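Local coordinates for protein pterin-4-alpha-carbinolamine dehydratase MoaB2 (Mycobacterium marinum, PDB 3RFQ) that probably takes part in molybdenum cofactor biosynthesis, as a member of the MogA/MoaB family with a probable molybdopterin-binding domain, at residues A33-V38 against E56-A61; V76-A81 against R104-E109; V90-S95 against A168-L173; E109-I114 against T151-L156; R117-I122 against A175-Q180. All coordinates share one frame; numbering follows the deposited sequence. Where two conformers were deposited one is given.

Contact 1: residues A33-V38 against E56-A61; sequences ALVVVV and ELLTEA
L58 of helix 51-60 rests its isobutyl end on strand 31-38 and carries the helix side of this contact alone. Its CD1 is 3.7 Å from A33 CB and equally 3.7 Å from V35 CG2, so one methyl bridges two residues on the same face of the strand. The second methyl is less engaged: L58 CD2 approaches A33 CB at 4.1 Å. With chi2 at 173°, CD1 prolongs the side chain straight away from CA, which is why it becomes the leading atom. V35 answers with CG2, the branch beside its backbone N. Around this tight spot V65 of strand 63-71, L92 of strand 92-96 and M167 of helix 160-180 also touch L58. L34, between the two contacting strand residues, points away and packs on A85 of helix 75-87 across the sheet. The outer side of the helix is different in character. T59 is exposed there, while E56 and E60 form salt bridges with R164, and E60 also with R160, of the second subunit. No hydrogen bond crosses between the two segments. What joins them is therefore apolar contact, consistent with packing that excludes water, while the charges serve the subunit interface.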
# COMPACT_ATOMS: atom_id res chain seq x y z
N ALA C 33 7.84 -24.99 15.03
CA ALA C 33 7.63 -24.93 13.58
C ALA C 33 8.24 -26.09 12.79
O ALA C 33 9.18 -26.76 13.26
CB ALA C 33 8.07 -23.58 13.02
N LEU C 34 7.72 -26.29 11.59
CA LEU C 34 8.30 -27.23 10.63
C LEU C 34 8.39 -26.53 9.28
O LEU C 34 7.48 -25.78 8.91
CB LEU C 34 7.41 -28.47 10.48
CG LEU C 34 7.92 -29.55 9.51
CD1 LEU C 34 8.99 -30.41 10.18
CD2 LEU C 34 6.79 -30.46 8.99
N VAL C 35 9.48 -26.77 8.57
CA VAL C 35 9.66 -26.27 7.20
C VAL C 35 9.44 -27.42 6.21
O VAL C 35 9.96 -28.50 6.39
CB VAL C 35 11.09 -25.75 6.98
CG1 VAL C 35 11.24 -25.15 5.58
CG2 VAL C 35 11.49 -24.73 8.10
N VAL C 36 8.64 -27.17 5.18
CA VAL C 36 8.42 -28.15 4.11
C VAL C 36 8.96 -27.54 2.82
O VAL C 36 8.40 -26.57 2.34
CB VAL C 36 6.93 -28.52 3.95
CG1 VAL C 36 6.72 -29.49 2.76
CG2 VAL C 36 6.42 -29.13 5.22
N VAL C 37 10.04 -28.11 2.29
CA VAL C 37 10.59 -27.69 1.01
C VAL C 37 10.01 -28.52 -0.13
O VAL C 37 10.23 -29.72 -0.21
CB VAL C 37 12.14 -27.72 1.01
CG1 VAL C 37 12.71 -27.38 -0.39
CG2 VAL C 37 12.69 -26.75 2.07
N VAL C 38 9.24 -27.86 -1.00
CA VAL C 38 8.65 -28.49 -2.16
C VAL C 38 9.56 -28.21 -3.31
O VAL C 38 9.56 -27.11 -3.87
CB VAL C 38 7.26 -27.92 -2.49
CG1 VAL C 38 6.63 -28.72 -3.63
CG2 VAL C 38 6.38 -27.94 -1.27
N GLU C 56 16.57 -20.49 10.04
CA GLU C 56 17.17 -19.31 10.63
C GLU C 56 16.13 -18.23 10.94
O GLU C 56 16.14 -17.67 12.04
CB GLU C 56 18.26 -18.74 9.71
CG GLU C 56 18.92 -17.47 10.24
CD GLU C 56 19.60 -16.60 9.15
OE1 GLU C 56 19.76 -17.05 7.99
OE2 GLU C 56 20.01 -15.47 9.46
N LEU C 57 15.26 -17.94 9.98
CA LEU C 57 14.22 -16.91 10.12
C LEU C 57 13.13 -17.30 11.12
O LEU C 57 12.69 -16.47 11.91
CB LEU C 57 13.62 -16.57 8.74
CG LEU C 57 14.65 -16.05 7.72
CD1 LEU C 57 14.04 -15.89 6.31
CD2 LEU C 57 15.28 -14.73 8.14
N LEU C 58 12.69 -18.56 11.10
CA LEU C 58 11.76 -19.05 12.10
C LEU C 58 12.36 -18.94 13.53
O LEU C 58 11.70 -18.44 14.44
CB LEU C 58 11.38 -20.49 11.80
CG LEU C 58 10.34 -20.71 10.68
CD1 LEU C 58 10.20 -22.18 10.40
CD2 LEU C 58 9.00 -20.13 11.06
N THR C 59 13.61 -19.35 13.69
CA THR C 59 14.25 -19.33 14.99
C THR C 59 14.40 -17.91 15.52
O THR C 59 14.27 -17.65 16.72
CB THR C 59 15.61 -19.99 14.88
OG1 THR C 59 15.43 -21.35 14.44
CG2 THR C 59 16.38 -19.96 16.24
N GLU C 60 14.68 -16.97 14.63
CA GLU C 60 14.87 -15.56 14.99
C GLU C 60 13.54 -14.92 15.44
O GLU C 60 13.51 -14.06 16.31
CB GLU C 60 15.50 -14.83 13.80
CG GLU C 60 15.73 -13.34 13.99
CD GLU C 60 16.29 -12.71 12.69
OE1 GLU C 60 17.51 -12.86 12.46
OE2 GLU C 60 15.52 -12.08 11.93
N ALA C 61 12.44 -15.37 14.84
CA ALA C 61 11.10 -14.97 15.24
C ALA C 61 10.58 -15.69 16.52
O ALA C 61 9.45 -15.47 16.92
CB ALA C 61 10.15 -15.22 14.08

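Contact 2: residues V76-A81 against R104-E109; sequences VDIRNA and RDVTPE
The turn that leads from the loop after strand 92-96 into helix 107-114 lies against helix 75-87, and I78 makes the apolar contact with it. Extended by a chi2 of 167°, I78 places CD1 at its far end, 3.9 Å from V106 CG2. The same methyl, I78 CD1, lies 3.9 Å from T107 OG1, the two side chains crossing at about a right angle. That hydroxyl is not left to the hydrocarbon, for it hydrogen-bonds G97 O. G97 and G98 begin the GGTG sequence of this family, often linked with molybdopterin binding in relatives; a backbone bond between T107 and G98 ties the helix start to the same loop. The second point of approach is polar and looser. R79 bends at chi3 (-77°), and its NH2 comes to 3.7 Å from E109 O, which lies at the guanidinium edge in its plane, though at a spacing too long to count as a hydrogen bond. NH2 has its salt bridge with E75 instead, and the E109 carboxylate pairs with R142. V38 and V71 of the sheet and S110 also touch I78.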
# COMPACT_ATOMS: atom_id res chain seq x y z
N VAL C 76 0.13 -35.71 -3.41
CA VAL C 76 0.05 -36.69 -2.34
C VAL C 76 1.22 -36.53 -1.34
O VAL C 76 1.03 -36.56 -0.11
CB VAL C 76 -0.05 -38.13 -2.91
CG1 VAL C 76 0.21 -39.22 -1.83
CG2 VAL C 76 -1.42 -38.34 -3.58
N ASP C 77 2.43 -36.34 -1.87
CA ASP C 77 3.60 -36.22 -1.00
C ASP C 77 3.52 -34.95 -0.16
O ASP C 77 3.77 -35.01 1.06
CB ASP C 77 4.92 -36.35 -1.76
CG ASP C 77 5.14 -37.78 -2.32
OD1 ASP C 77 4.42 -38.72 -1.90
OD2 ASP C 77 6.03 -37.96 -3.20
N ILE C 78 3.13 -33.84 -0.79
CA ILE C 78 2.98 -32.58 -0.08
C ILE C 78 1.90 -32.71 0.99
O ILE C 78 2.11 -32.37 2.14
CB ILE C 78 2.66 -31.41 -1.02
CG1 ILE C 78 3.76 -31.25 -2.07
CG2 ILE C 78 2.51 -30.13 -0.23
CD1 ILE C 78 3.36 -30.32 -3.21
N ARG C 79 0.75 -33.25 0.60
CA ARG C 79 -0.37 -33.45 1.52
C ARG C 79 -0.01 -34.34 2.72
O ARG C 79 -0.36 -34.04 3.87
CB ARG C 79 -1.54 -34.04 0.73
CG ARG C 79 -2.85 -34.10 1.46
CD ARG C 79 -3.91 -34.66 0.52
NE ARG C 79 -4.31 -33.62 -0.43
CZ ARG C 79 -4.60 -33.84 -1.72
NH1 ARG C 79 -4.51 -35.09 -2.20
NH2 ARG C 79 -4.95 -32.82 -2.51
N ASN C 80 0.69 -35.44 2.46
CA ASN C 80 1.16 -36.30 3.54
C ASN C 80 2.12 -35.60 4.50
O ASN C 80 2.04 -35.83 5.71
CB ASN C 80 1.78 -37.59 3.02
CG ASN C 80 0.75 -38.57 2.48
OD1 ASN C 80 -0.45 -38.25 2.38
ND2 ASN C 80 1.20 -39.78 2.13
N ALA C 81 3.03 -34.79 3.98
CA ALA C 81 3.97 -34.08 4.85
C ALA C 81 3.21 -33.10 5.76
O ALA C 81 3.54 -32.96 6.94
CB ALA C 81 5.02 -33.35 4.03
N ARG C 104 3.34 -28.46 -12.39
CA ARG C 104 3.90 -29.05 -11.18
C ARG C 104 3.68 -28.18 -9.97
O ARG C 104 4.07 -28.59 -8.87
CB ARG C 104 5.42 -29.30 -11.33
CG ARG C 104 5.81 -30.40 -12.34
CD ARG C 104 5.42 -31.82 -11.87
NE ARG C 104 6.28 -32.34 -10.81
CZ ARG C 104 6.30 -33.63 -10.43
NH1 ARG C 104 5.50 -34.51 -11.02
NH2 ARG C 104 7.11 -34.03 -9.45
N ASP C 105 3.10 -26.99 -10.14
CA ASP C 105 2.96 -26.07 -9.02
C ASP C 105 1.70 -26.40 -8.24
O ASP C 105 0.66 -25.71 -8.38
CB ASP C 105 2.94 -24.63 -9.50
CG ASP C 105 4.33 -24.10 -9.88
OD1 ASP C 105 5.18 -23.92 -8.97
OD2 ASP C 105 4.55 -23.82 -11.08
N VAL C 106 1.78 -27.47 -7.43
CA VAL C 106 0.60 -28.07 -6.80
C VAL C 106 0.46 -27.86 -5.28
O VAL C 106 -0.47 -28.39 -4.66
CB VAL C 106 0.45 -29.58 -7.14
CG1 VAL C 106 0.11 -29.78 -8.64
CG2 VAL C 106 1.70 -30.36 -6.76
N THR C 107 1.36 -27.07 -4.69
CA THR C 107 1.32 -26.81 -3.24
C THR C 107 -0.04 -26.24 -2.80
O THR C 107 -0.61 -26.71 -1.79
CB THR C 107 2.46 -25.88 -2.80
OG1 THR C 107 3.72 -26.42 -3.22
CG2 THR C 107 2.47 -25.65 -1.29
N PRO C 108 -0.60 -25.28 -3.56
CA PRO C 108 -1.90 -24.75 -3.06
C PRO C 108 -3.03 -25.77 -3.08
O PRO C 108 -3.82 -25.81 -2.12
CB PRO C 108 -2.21 -23.59 -4.00
CG PRO C 108 -0.85 -23.22 -4.61
CD PRO C 108 -0.12 -24.53 -4.74
N GLU C 109 -3.11 -26.59 -4.13
CA GLU C 109 -4.12 -27.64 -4.25
C GLU C 109 -3.96 -28.68 -3.14
O GLU C 109 -4.96 -29.12 -2.55
CB GLU C 109 -4.09 -28.35 -5.64
CG GLU C 109 -4.59 -27.52 -6.82
CD GLU C 109 -3.89 -26.17 -6.91
OE1 GLU C 109 -2.64 -26.14 -7.06
OE2 GLU C 109 -4.57 -25.13 -6.77

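Contact 3: residues V90-S95 against A168-L173; sequences VDLVVS and ATLNPL
L170 of helix 160-180 reaches across to L92 and V94 of strand 92-96; the backbones stay well separated, the nearest CA atoms, of V94 and L170, being 9.8 Å apart. From CB, which meets no atom of the strand, CG leaves on the side away from the backbone N (chi1 -173°). CG, too, stays clear of the strand, and the side chain then forks. CD1 turns toward I122 of helix 120-132. CD2 continues the extended line from CA and makes both strand contacts, at 4.1 Å from V94 CG2 and 4.3 Å from L92 CD2. V94 and L170 approach tip to tip, V94 using the branch beside its backbone N. These are moderate spacings, and other residues add to the packing: L58 touches L92 and V94, while V154 touches L170. No hydrogen bond links the two segments. Just beyond, the helix is kinked at P172 and L173, whose N atoms lack the usual bond to the preceding turn; L173 N instead bonds L170 O at 2.7 Å. Alternate residues of a central strand facing a helix, with V93 turned to neighbouring strands' side chains, are typical of a layered alpha/beta fold, here consistent with the MogA/MoaB family.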
# COMPACT_ATOMS: atom_id res chain seq x y z
N VAL C 90 2.44 -29.50 15.64
CA VAL C 90 3.30 -28.39 15.25
C VAL C 90 2.43 -27.11 15.20
O VAL C 90 1.27 -27.18 14.75
CB VAL C 90 3.89 -28.67 13.84
CG1 VAL C 90 4.64 -27.49 13.29
CG2 VAL C 90 4.79 -29.95 13.86
N ASP C 91 2.95 -25.97 15.66
CA ASP C 91 2.14 -24.74 15.65
C ASP C 91 2.11 -24.02 14.30
O ASP C 91 1.08 -23.45 13.92
CB ASP C 91 2.57 -23.75 16.75
CG ASP C 91 2.51 -24.36 18.13
OD1 ASP C 91 1.39 -24.63 18.66
OD2 ASP C 91 3.61 -24.58 18.67
N LEU C 92 3.25 -24.05 13.59
CA LEU C 92 3.45 -23.33 12.33
C LEU C 92 4.16 -24.19 11.31
O LEU C 92 5.28 -24.65 11.55
CB LEU C 92 4.26 -22.04 12.55
CG LEU C 92 4.64 -21.25 11.28
CD1 LEU C 92 3.42 -20.92 10.40
CD2 LEU C 92 5.42 -19.98 11.59
N VAL C 93 3.51 -24.43 10.18
CA VAL C 93 4.18 -25.01 9.03
C VAL C 93 4.39 -23.94 7.94
O VAL C 93 3.43 -23.31 7.50
CB VAL C 93 3.41 -26.22 8.44
CG1 VAL C 93 4.18 -26.83 7.20
CG2 VAL C 93 3.21 -27.29 9.50
N VAL C 94 5.64 -23.75 7.52
CA VAL C 94 5.93 -22.89 6.38
C VAL C 94 6.43 -23.84 5.29
O VAL C 94 7.40 -24.55 5.50
CB VAL C 94 7.03 -21.84 6.75
CG1 VAL C 94 7.41 -20.99 5.57
CG2 VAL C 94 6.56 -20.94 7.90
N SER C 95 5.73 -23.90 4.14
CA SER C 95 6.23 -24.63 2.96
C SER C 95 6.89 -23.62 2.01
O SER C 95 6.55 -22.45 2.01
CB SER C 95 5.09 -25.38 2.25
OG SER C 95 4.15 -24.48 1.66
N ALA C 168 9.34 -11.84 6.61
CA ALA C 168 9.26 -10.50 7.21
C ALA C 168 7.78 -10.10 7.45
O ALA C 168 7.42 -9.52 8.49
CB ALA C 168 9.94 -9.46 6.30
N THR C 169 6.95 -10.41 6.47
CA THR C 169 5.51 -10.13 6.54
C THR C 169 4.80 -11.07 7.51
O THR C 169 3.91 -10.64 8.25
CB THR C 169 4.89 -10.20 5.09
OG1 THR C 169 5.39 -9.09 4.34
CG2 THR C 169 3.39 -10.16 5.12
N LEU C 170 5.19 -12.35 7.52
CA LEU C 170 4.56 -13.35 8.37
C LEU C 170 4.83 -13.12 9.89
O LEU C 170 3.94 -13.36 10.71
CB LEU C 170 5.02 -14.76 7.98
CG LEU C 170 4.26 -15.88 8.72
CD1 LEU C 170 2.74 -15.80 8.44
CD2 LEU C 170 4.80 -17.23 8.33
N ASN C 171 6.04 -12.64 10.23
CA ASN C 171 6.46 -12.48 11.62
C ASN C 171 5.35 -11.92 12.53
O ASN C 171 4.94 -12.59 13.46
CB ASN C 171 7.72 -11.60 11.75
CG ASN C 171 8.97 -12.30 11.30
OD1 ASN C 171 9.05 -13.55 11.28
ND2 ASN C 171 9.97 -11.51 10.92
N PRO C 172 4.81 -10.72 12.23
CA PRO C 172 3.82 -10.22 13.21
C PRO C 172 2.46 -10.95 13.13
O PRO C 172 1.60 -10.74 13.98
CB PRO C 172 3.65 -8.75 12.82
CG PRO C 172 3.91 -8.75 11.30
CD PRO C 172 5.05 -9.75 11.14
N LEU C 173 2.25 -11.77 12.11
CA LEU C 173 0.92 -12.37 11.93
C LEU C 173 0.81 -13.73 12.65
O LEU C 173 -0.17 -14.00 13.34
CB LEU C 173 0.58 -12.50 10.43
CG LEU C 173 0.84 -11.22 9.60
CD1 LEU C 173 0.46 -11.43 8.17
CD2 LEU C 173 0.13 -9.96 10.15

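Contact 4: residues E109-I114 against T151-L156; sequences ESTREI and TLVVNL
N155 turns its CG anti to the carbonyl carbon (chi1 -54°), and T111 sets OG1 in the corresponding position beside its backbone N; the two polar groups thus come at each other from opposite directions. N155 ND2 donates to T111 OG1 over 3.0 Å. The bond is moderately bent, with an N-H...O angle of 147°, and OG1 is tilted from the amide plane. Both residues are buried, and each has further partners. T111 OG1 also hydrogen-bonds T107 O one helical turn earlier, while ND2 bonds the hydroxyl of S95 and OD1 accepts from L144 N. The amide is thereby held at both ends, which should fix its rotation and identify its oxygen.

Next to this polar link, T111 CG2 packs on V153 CG1 at 4.0 Å. T111 CG2 also lies 3.7 Å from N155 OD1, so threonine meets the strand with both branches. I114 adds a looser touch, its CD1 being 4.4 Å from V153 CG2. The CB of R112 is directed away from the strand, and its NH1 makes a long, weak salt bridge with E109 OE2; R142 is the firmer partner of that carboxylate. The axes of 109-114 and 151-156 approach to 10.0 Å, and their N-to-C directions differ by 167°, nearly antiparallel, as in an alpha/beta sandwich whose helices cover a mixed sheet.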
# COMPACT_ATOMS: atom_id res chain seq x y z
N GLU C 109 -3.11 -26.59 -4.13
CA GLU C 109 -4.12 -27.64 -4.25
C GLU C 109 -3.96 -28.68 -3.14
O GLU C 109 -4.96 -29.12 -2.55
CB GLU C 109 -4.09 -28.35 -5.64
CG GLU C 109 -4.59 -27.52 -6.82
CD GLU C 109 -3.89 -26.17 -6.91
OE1 GLU C 109 -2.64 -26.14 -7.06
OE2 GLU C 109 -4.57 -25.13 -6.77
N SER C 110 -2.72 -29.09 -2.87
CA SER C 110 -2.42 -29.99 -1.73
C SER C 110 -2.81 -29.36 -0.40
O SER C 110 -3.38 -30.03 0.48
CB SER C 110 -0.93 -30.34 -1.67
OG SER C 110 -0.47 -30.93 -2.88
N THR C 111 -2.50 -28.07 -0.24
CA THR C 111 -2.77 -27.37 1.01
C THR C 111 -4.28 -27.18 1.26
O THR C 111 -4.77 -27.42 2.36
CB THR C 111 -2.00 -26.05 1.05
OG1 THR C 111 -0.61 -26.35 0.93
CG2 THR C 111 -2.26 -25.28 2.37
N ARG C 112 -5.01 -26.79 0.23
CA ARG C 112 -6.45 -26.51 0.38
C ARG C 112 -7.21 -27.67 1.02
O ARG C 112 -8.11 -27.45 1.82
CB ARG C 112 -7.08 -26.20 -0.99
CG ARG C 112 -8.47 -25.55 -0.91
CD ARG C 112 -8.93 -25.07 -2.30
NE ARG C 112 -8.10 -23.99 -2.85
CZ ARG C 112 -7.35 -24.06 -3.96
NH1 ARG C 112 -7.29 -25.18 -4.68
NH2 ARG C 112 -6.66 -23.00 -4.35
N GLU C 113 -6.83 -28.89 0.65
CA GLU C 113 -7.49 -30.11 1.11
C GLU C 113 -7.40 -30.33 2.61
O GLU C 113 -8.34 -30.84 3.23
CB GLU C 113 -6.90 -31.33 0.41
CG GLU C 113 -7.54 -31.60 -0.92
CD GLU C 113 -9.05 -31.72 -0.81
OE1 GLU C 113 -9.52 -32.71 -0.18
OE2 GLU C 113 -9.75 -30.81 -1.34
N ILE C 114 -6.27 -29.95 3.19
CA ILE C 114 -6.08 -30.16 4.61
C ILE C 114 -6.46 -28.95 5.48
O ILE C 114 -6.53 -29.10 6.69
CB ILE C 114 -4.66 -30.67 4.93
CG1 ILE C 114 -3.58 -29.68 4.50
CG2 ILE C 114 -4.43 -31.97 4.21
CD1 ILE C 114 -3.14 -28.76 5.57
N THR C 151 -2.92 -26.12 13.81
CA THR C 151 -1.71 -25.75 13.12
C THR C 151 -1.93 -24.68 12.08
O THR C 151 -2.78 -24.85 11.19
CB THR C 151 -1.07 -26.99 12.44
OG1 THR C 151 -0.76 -27.98 13.44
CG2 THR C 151 0.22 -26.59 11.69
N LEU C 152 -1.15 -23.61 12.16
CA LEU C 152 -1.11 -22.59 11.11
C LEU C 152 -0.17 -23.05 9.98
O LEU C 152 0.97 -23.41 10.24
CB LEU C 152 -0.68 -21.21 11.69
CG LEU C 152 -0.39 -20.07 10.69
CD1 LEU C 152 -1.62 -19.63 9.84
CD2 LEU C 152 0.25 -18.86 11.40
N VAL C 153 -0.65 -23.05 8.73
CA VAL C 153 0.14 -23.47 7.56
C VAL C 153 0.18 -22.30 6.58
O VAL C 153 -0.86 -21.75 6.24
CB VAL C 153 -0.54 -24.64 6.83
CG1 VAL C 153 0.24 -25.08 5.55
CG2 VAL C 153 -0.78 -25.83 7.79
N VAL C 154 1.37 -21.94 6.13
CA VAL C 154 1.57 -20.83 5.19
C VAL C 154 2.42 -21.31 4.03
O VAL C 154 3.46 -21.91 4.25
CB VAL C 154 2.24 -19.62 5.92
CG1 VAL C 154 2.49 -18.44 4.94
CG2 VAL C 154 1.33 -19.16 7.11
N ASN C 155 1.96 -21.14 2.79
CA ASN C 155 2.75 -21.53 1.62
C ASN C 155 3.48 -20.30 1.12
O ASN C 155 2.85 -19.29 0.81
CB ASN C 155 1.88 -22.00 0.44
CG ASN C 155 0.88 -23.13 0.77
OD1 ASN C 155 -0.23 -23.07 0.26
ND2 ASN C 155 1.28 -24.16 1.54
N LEU C 156 4.80 -20.37 1.04
CA LEU C 156 5.56 -19.31 0.35
C LEU C 156 6.11 -19.75 -1.02
O LEU C 156 6.39 -20.94 -1.24
CB LEU C 156 6.73 -18.85 1.24
CG LEU C 156 6.42 -18.39 2.66
CD1 LEU C 156 7.74 -18.01 3.38
CD2 LEU C 156 5.45 -17.22 2.65

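Contact 5: residues R117-I122 against A175-Q180; sequences REILGI and AHIIGQ
A hydrophobic patch near the C-terminal end of helix 160-180, beside the edge of the sheet, is built from I119, I122 and I177. I177 was deposited in two conformers, and the distances here are those of the one given. In it I119 CD1 and I177 CD1 face each other tip to tip at 3.9 Å. I177 CG2 comes almost as close, 4.1 Å from I119 CD1, so both branches of I177 bear on that one methyl. In I119 the torsions explain the reach: CG1 is anti to the carbonyl carbon and chi2 is 166°, which puts CD1 at the far end of an extended chain. I122 also points its CD1 at I177, but the modelled spacing is shorter than carbon atoms allow, so the position of I177 CD1 is uncertain and the detail of both its approaches doubtful.

I119 and I122 stand at the junction where strand 117-118, the outermost strand of the sheet within the chain, gives way to helix 120-132. The turn is closed by I122 N bonding I119 O at 3.1 Å. L152 of strand 151-156 touches all three isoleucines and ties the patch to the sheet core. Across the subunit boundary, L140 of the third subunit packs on I122 and I177, and V101 O of that subunit accepts a hydrogen bond from R117 NH2.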
# COMPACT_ATOMS: atom_id res chain seq x y z
N ARG C 117 -9.87 -23.84 7.79
CA ARG C 117 -10.29 -22.53 7.32
C ARG C 117 -9.10 -21.70 6.84
O ARG C 117 -7.96 -21.93 7.22
CB ARG C 117 -11.13 -21.81 8.39
CG ARG C 117 -10.42 -21.52 9.69
CD ARG C 117 -11.40 -21.60 10.85
NE ARG C 117 -10.66 -21.48 12.11
CZ ARG C 117 -10.23 -22.50 12.85
NH1 ARG C 117 -10.47 -23.77 12.48
NH2 ARG C 117 -9.55 -22.27 13.98
N GLU C 118 -9.39 -20.76 5.96
CA GLU C 118 -8.38 -19.93 5.34
C GLU C 118 -8.27 -18.60 6.04
O GLU C 118 -9.26 -18.08 6.52
CB GLU C 118 -8.69 -19.74 3.86
CG GLU C 118 -8.16 -20.91 3.06
CD GLU C 118 -8.36 -20.77 1.57
OE1 GLU C 118 -7.80 -19.82 0.96
OE2 GLU C 118 -9.07 -21.66 1.03
N ILE C 119 -7.06 -18.07 6.10
CA ILE C 119 -6.82 -16.73 6.63
C ILE C 119 -6.33 -15.89 5.45
O ILE C 119 -5.11 -15.72 5.25
CB ILE C 119 -5.77 -16.76 7.81
CG1 ILE C 119 -6.26 -17.69 8.93
CG2 ILE C 119 -5.56 -15.35 8.42
CD1 ILE C 119 -5.17 -18.04 9.97
N LEU C 120 -7.28 -15.38 4.66
CA LEU C 120 -6.99 -14.64 3.43
C LEU C 120 -5.99 -13.50 3.62
O LEU C 120 -5.19 -13.23 2.73
CB LEU C 120 -8.29 -14.13 2.75
CG LEU C 120 -9.32 -15.17 2.27
CD1 LEU C 120 -10.55 -14.56 1.53
CD2 LEU C 120 -8.67 -16.24 1.40
N GLY C 121 -6.04 -12.84 4.78
CA GLY C 121 -5.21 -11.69 5.03
C GLY C 121 -3.71 -11.96 5.01
O GLY C 121 -2.92 -11.06 4.69
N ILE C 122 -3.30 -13.17 5.36
CA ILE C 122 -1.90 -13.53 5.33
C ILE C 122 -1.40 -13.59 3.89
O ILE C 122 -0.43 -12.92 3.54
CB ILE C 122 -1.59 -14.85 6.09
CG1 ILE C 122 -1.72 -14.65 7.61
CG2 ILE C 122 -0.16 -15.36 5.77
CD1 ILE C 122 -1.76 -15.96 8.41
N ALA C 175 2.51 -15.16 15.12
CA ALA C 175 2.53 -15.14 16.58
C ALA C 175 1.17 -14.79 17.12
O ALA C 175 0.73 -15.38 18.11
CB ALA C 175 3.62 -14.16 17.12
N HIS C 176 0.46 -13.88 16.44
CA HIS C 176 -0.90 -13.50 16.88
C HIS C 176 -1.89 -14.65 16.69
O HIS C 176 -2.74 -14.89 17.57
CB HIS C 176 -1.38 -12.24 16.16
CG HIS C 176 -2.85 -11.99 16.31
ND1 HIS C 176 -3.37 -11.22 17.32
CD2 HIS C 176 -3.90 -12.42 15.58
CE1 HIS C 176 -4.69 -11.19 17.21
NE2 HIS C 176 -5.04 -11.90 16.16
N ILE C 177 -1.81 -15.33 15.55
CA ILE C 177 -2.69 -16.44 15.23
C ILE C 177 -2.51 -17.59 16.24
O ILE C 177 -3.48 -18.12 16.78
CB ILE C 177 -2.45 -16.94 13.79
CG1 ILE C 177 -2.92 -15.86 12.80
CG2 ILE C 177 -3.21 -18.23 13.54
CD1 ILE C 177 -2.27 -15.92 11.47
N ILE C 178 -1.25 -17.95 16.50
CA ILE C 178 -0.94 -19.04 17.41
C ILE C 178 -1.44 -18.72 18.80
O ILE C 178 -2.05 -19.58 19.45
CB ILE C 178 0.56 -19.37 17.37
CG1 ILE C 178 0.86 -20.05 16.03
CG2 ILE C 178 0.96 -20.27 18.53
CD1 ILE C 178 2.21 -19.75 15.50
N GLY C 179 -1.22 -17.49 19.25
CA GLY C 179 -1.77 -17.02 20.52
C GLY C 179 -3.26 -17.28 20.60
O GLY C 179 -3.74 -17.86 21.58
N GLN C 180 -3.99 -16.89 19.55
CA GLN C 180 -5.44 -17.11 19.54
C GLN C 180 -5.84 -18.59 19.59
O GLN C 180 -6.90 -18.90 20.12
CB GLN C 180 -6.13 -16.39 18.36
CG GLN C 180 -5.98 -14.85 18.35
CD GLN C 180 -6.62 -14.14 19.56
OE1 GLN C 180 -5.95 -13.38 20.27
NE2 GLN C 180 -7.93 -14.37 19.79

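Overall arrangement
Contacts 1, 3, 4 and 5 all reach one mixed sheet, where strands 31-38, 92-96 and 151-156 lie side by side. Contacts 1 and 3, centres 8 Å apart, join through neighbouring strands; contacts 3 and 5, 9 Å apart, share helix 160-180. Contacts 2 and 4, also 9 Å apart, share helix 107-114 and E109. Contacts 2 and 5 are farthest apart, at 21 Å between centres. Along the chain contact 1 closes first; contact 2 opens next, crosses contact 3 and closes as contact 4 opens; contact 4 is nested inside contact 3, and contact 5 crosses both. These overlapping loops knit one alpha/beta domain, in which helices 51-60 and 160-180 pack the core and also take part in subunit contacts.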